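Cellulose-binding protein (Saccharophagus degradans, PDB 2YHG) is part of a multidomain protein thought to bind polysaccharide, and through its nucleoside hydrolase-like domain may hydrolyse glycosidic bonds in carbohydrate metabolism. Local coordinates at residues Val210-Leu220 with Arg237-Pro246. Sequence-based numbering, arbitrary orientation.
Sequences VYSWQPSDSYL and RRYATEGDTP. With CA (calcium ion), chain B.
V210 sets its side chain against the turn E242-T245 and the P246 that follows it, CG1 lying 4.0 Å from P246 CG, while CB and CG2 pack on G243 O, a buried acceptor without a partner. The ring of Y211, with V210 CG2 over one face, meets the methyl of A240 with an edge. W213 folds back with chi1 at 64°, which lays the indole across E242, T245 and P246; its CZ2 edge comes within 3.4 Å of E242 O. Q214, bent at chi2, lays CD over one face of that indole, toward its rim, and divides its amide N-H groups: NE2 reaches T241 O at 2.8 Å, almost in line with the carbonyl, and V210 O at 2.9 Å on a lone pair, fixing the amide's rotation. A water joins P215 O, D217 OD1 and T241 OG1. D217 meets R237 side-on, both oxygens using syn lone pairs (NE to OD1 3.0 Å, NH2 to OD2 2.8 Å), carboxylate and guanidinium nearly coplanar. L220 meets T241 tip to tip, CD1 against OG1 and CG2. The turn packed against V210 and W213 carries D244, whose OD2 binds calcium with D36, D43, W151 O and two waters, a site consistent with nucleoside hydrolases.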
# COMPACT_ATOMS: atom_id res chain seq x y z
N VAL A 210 10.65 -0.19 7.84
CA VAL A 210 9.49 0.69 7.79
C VAL A 210 9.70 1.99 8.56
O VAL A 210 8.74 2.73 8.80
CB VAL A 210 8.21 -0.03 8.28
CG1 VAL A 210 7.88 -1.17 7.33
CG2 VAL A 210 8.35 -0.48 9.73
N TYR A 211 10.95 2.31 8.90
CA TYR A 211 11.27 3.35 9.86
C TYR A 211 12.10 4.51 9.31
O TYR A 211 12.47 5.39 10.09
CB TYR A 211 12.02 2.75 11.03
CG TYR A 211 11.19 1.83 11.90
CD1 TYR A 211 10.14 2.31 12.64
CD2 TYR A 211 11.46 0.48 11.97
CE1 TYR A 211 9.38 1.45 13.46
CE2 TYR A 211 10.76 -0.35 12.83
CZ TYR A 211 9.74 0.15 13.59
OH TYR A 211 9.10 -0.66 14.51
N SER A 212 12.43 4.52 8.02
CA SER A 212 13.40 5.49 7.50
C SER A 212 12.81 6.60 6.65
O SER A 212 13.52 7.50 6.26
CB SER A 212 14.46 4.77 6.67
OG SER A 212 15.16 3.85 7.45
N TRP A 213 11.51 6.59 6.42
CA TRP A 213 10.85 7.50 5.48
C TRP A 213 10.08 8.63 6.15
O TRP A 213 9.65 9.56 5.46
CB TRP A 213 9.88 6.67 4.60
CG TRP A 213 8.78 6.05 5.37
CD1 TRP A 213 8.83 4.85 6.01
CD2 TRP A 213 7.51 6.62 5.67
NE1 TRP A 213 7.68 4.64 6.71
CE2 TRP A 213 6.84 5.72 6.53
CE3 TRP A 213 6.84 7.79 5.29
CZ2 TRP A 213 5.59 5.99 7.09
CZ3 TRP A 213 5.59 8.05 5.82
CH2 TRP A 213 4.98 7.16 6.70
N GLN A 214 9.87 8.53 7.46
CA GLN A 214 8.88 9.32 8.16
C GLN A 214 9.19 10.81 8.18
O GLN A 214 10.34 11.22 8.17
CB GLN A 214 8.77 8.87 9.62
CG GLN A 214 7.95 7.61 9.83
CD GLN A 214 8.62 6.30 9.56
OE1 GLN A 214 9.72 6.21 8.97
NE2 GLN A 214 7.96 5.23 9.98
N PRO A 215 8.16 11.63 8.21
CA PRO A 215 8.33 13.08 8.36
C PRO A 215 8.55 13.45 9.81
O PRO A 215 8.34 12.64 10.71
CB PRO A 215 7.02 13.62 7.85
CG PRO A 215 6.04 12.62 8.39
CD PRO A 215 6.74 11.26 8.28
N SER A 216 8.92 14.71 10.01
CA SER A 216 9.23 15.21 11.34
C SER A 216 7.96 15.49 12.13
O SER A 216 6.88 15.69 11.60
CB SER A 216 10.05 16.50 11.26
OG SER A 216 9.23 17.52 10.77
N ASP A 217 8.13 15.60 13.43
CA ASP A 217 7.04 15.97 14.33
C ASP A 217 6.51 17.35 14.00
O ASP A 217 5.32 17.59 14.12
CB ASP A 217 7.47 15.91 15.78
CG ASP A 217 7.77 14.50 16.28
OD1 ASP A 217 7.28 13.49 15.71
OD2 ASP A 217 8.51 14.42 17.30
N SER A 218 7.36 18.29 13.59
CA SER A 218 6.94 19.63 13.19
C SER A 218 6.12 19.65 11.92
O SER A 218 5.14 20.37 11.81
CB SER A 218 8.16 20.51 12.96
OG SER A 218 7.74 21.78 12.50
N TYR A 219 6.52 18.84 10.93
CA TYR A 219 5.69 18.65 9.73
C TYR A 219 4.30 18.23 10.15
O TYR A 219 3.29 18.70 9.65
CB TYR A 219 6.35 17.61 8.82
CG TYR A 219 5.42 17.02 7.78
CD1 TYR A 219 4.59 15.97 8.11
CD2 TYR A 219 5.42 17.45 6.46
CE1 TYR A 219 3.80 15.34 7.18
CE2 TYR A 219 4.59 16.84 5.50
CZ TYR A 219 3.79 15.78 5.86
OH TYR A 219 3.01 15.07 4.96
N LEU A 220 4.21 17.26 11.05
CA LEU A 220 2.92 16.74 11.44
C LEU A 220 2.10 17.85 12.11
O LEU A 220 0.92 18.03 11.82
CB LEU A 220 3.06 15.54 12.39
CG LEU A 220 3.73 14.31 11.75
CD1 LEU A 220 4.02 13.27 12.83
CD2 LEU A 220 2.87 13.75 10.64
N ARG A 237 3.34 11.21 17.69
CA ARG A 237 4.21 10.06 17.81
C ARG A 237 4.57 9.74 19.25
O ARG A 237 4.86 10.62 20.04
CB ARG A 237 5.50 10.41 17.06
CG ARG A 237 6.55 9.34 17.04
CD ARG A 237 7.78 9.83 16.35
NE ARG A 237 8.38 11.00 16.97
CZ ARG A 237 9.05 10.98 18.11
NH1 ARG A 237 9.44 9.81 18.65
NH2 ARG A 237 9.43 12.11 18.67
N ARG A 238 4.51 8.46 19.60
CA ARG A 238 5.01 7.91 20.87
C ARG A 238 6.40 7.32 20.71
O ARG A 238 7.31 7.58 21.52
CB ARG A 238 4.07 6.82 21.41
CG ARG A 238 4.48 6.28 22.78
CD ARG A 238 3.56 5.20 23.27
NE ARG A 238 2.20 5.66 23.50
CZ ARG A 238 1.16 4.88 23.81
NH1 ARG A 238 1.35 3.59 23.93
NH2 ARG A 238 -0.05 5.37 23.90
N TYR A 239 6.56 6.48 19.68
CA TYR A 239 7.80 5.80 19.35
C TYR A 239 8.17 6.16 17.92
O TYR A 239 8.97 7.07 17.71
CB TYR A 239 7.67 4.31 19.55
CG TYR A 239 8.90 3.56 19.27
CD1 TYR A 239 10.03 3.73 20.05
CD2 TYR A 239 8.92 2.63 18.25
CE1 TYR A 239 11.19 2.99 19.79
CE2 TYR A 239 10.06 1.88 18.00
CZ TYR A 239 11.21 2.11 18.73
OH TYR A 239 12.33 1.34 18.48
N ALA A 240 7.54 5.53 16.94
CA ALA A 240 7.70 5.86 15.53
C ALA A 240 6.40 6.39 14.97
O ALA A 240 5.30 5.96 15.38
CB ALA A 240 8.14 4.63 14.71
N THR A 241 6.49 7.26 13.98
CA THR A 241 5.33 7.75 13.26
C THR A 241 4.92 6.71 12.21
O THR A 241 5.75 6.26 11.43
CB THR A 241 5.62 9.09 12.62
OG1 THR A 241 5.69 10.03 13.68
CG2 THR A 241 4.60 9.53 11.63
N GLU A 242 3.65 6.32 12.22
CA GLU A 242 3.05 5.57 11.10
C GLU A 242 3.92 4.38 10.67
O GLU A 242 4.09 4.12 9.48
CB GLU A 242 2.77 6.50 9.91
CG GLU A 242 1.65 7.45 10.20
CD GLU A 242 1.21 8.21 9.01
OE1 GLU A 242 0.84 7.56 7.98
OE2 GLU A 242 1.28 9.48 8.99
N GLY A 243 4.33 3.53 11.60
CA GLY A 243 5.07 2.34 11.23
C GLY A 243 4.31 1.40 10.30
O GLY A 243 4.93 0.66 9.54
N ASP A 244 2.97 1.42 10.38
CA ASP A 244 2.15 0.52 9.58
C ASP A 244 1.79 1.08 8.22
O ASP A 244 1.26 0.35 7.38
CB ASP A 244 0.89 0.19 10.32
CG ASP A 244 1.16 -0.45 11.64
OD1 ASP A 244 1.95 -1.42 11.62
OD2 ASP A 244 0.65 0.01 12.69
N THR A 245 2.03 2.36 7.97
CA THR A 245 1.57 3.00 6.73
C THR A 245 2.11 2.37 5.44
O THR A 245 1.36 2.37 4.47
CB THR A 245 1.81 4.50 6.84
OG1 THR A 245 0.80 4.97 7.74
CG2 THR A 245 1.77 5.23 5.52
N PRO A 246 3.30 1.78 5.42
CA PRO A 246 3.72 1.09 4.18
C PRO A 246 2.71 0.04 3.71
O PRO A 246 2.68 -0.26 2.49
CB PRO A 246 5.07 0.53 4.54
CG PRO A 246 5.60 1.57 5.51
CD PRO A 246 4.41 1.86 6.39
CA CA B . 0.10 -1.34 14.77
O HOH W 1 7.55 12.05 13.32
O HOH W 2 4.59 13.71 16.78
O HOH W 3 2.09 -0.07 15.78
O HOH W 4 1.22 -2.57 16.61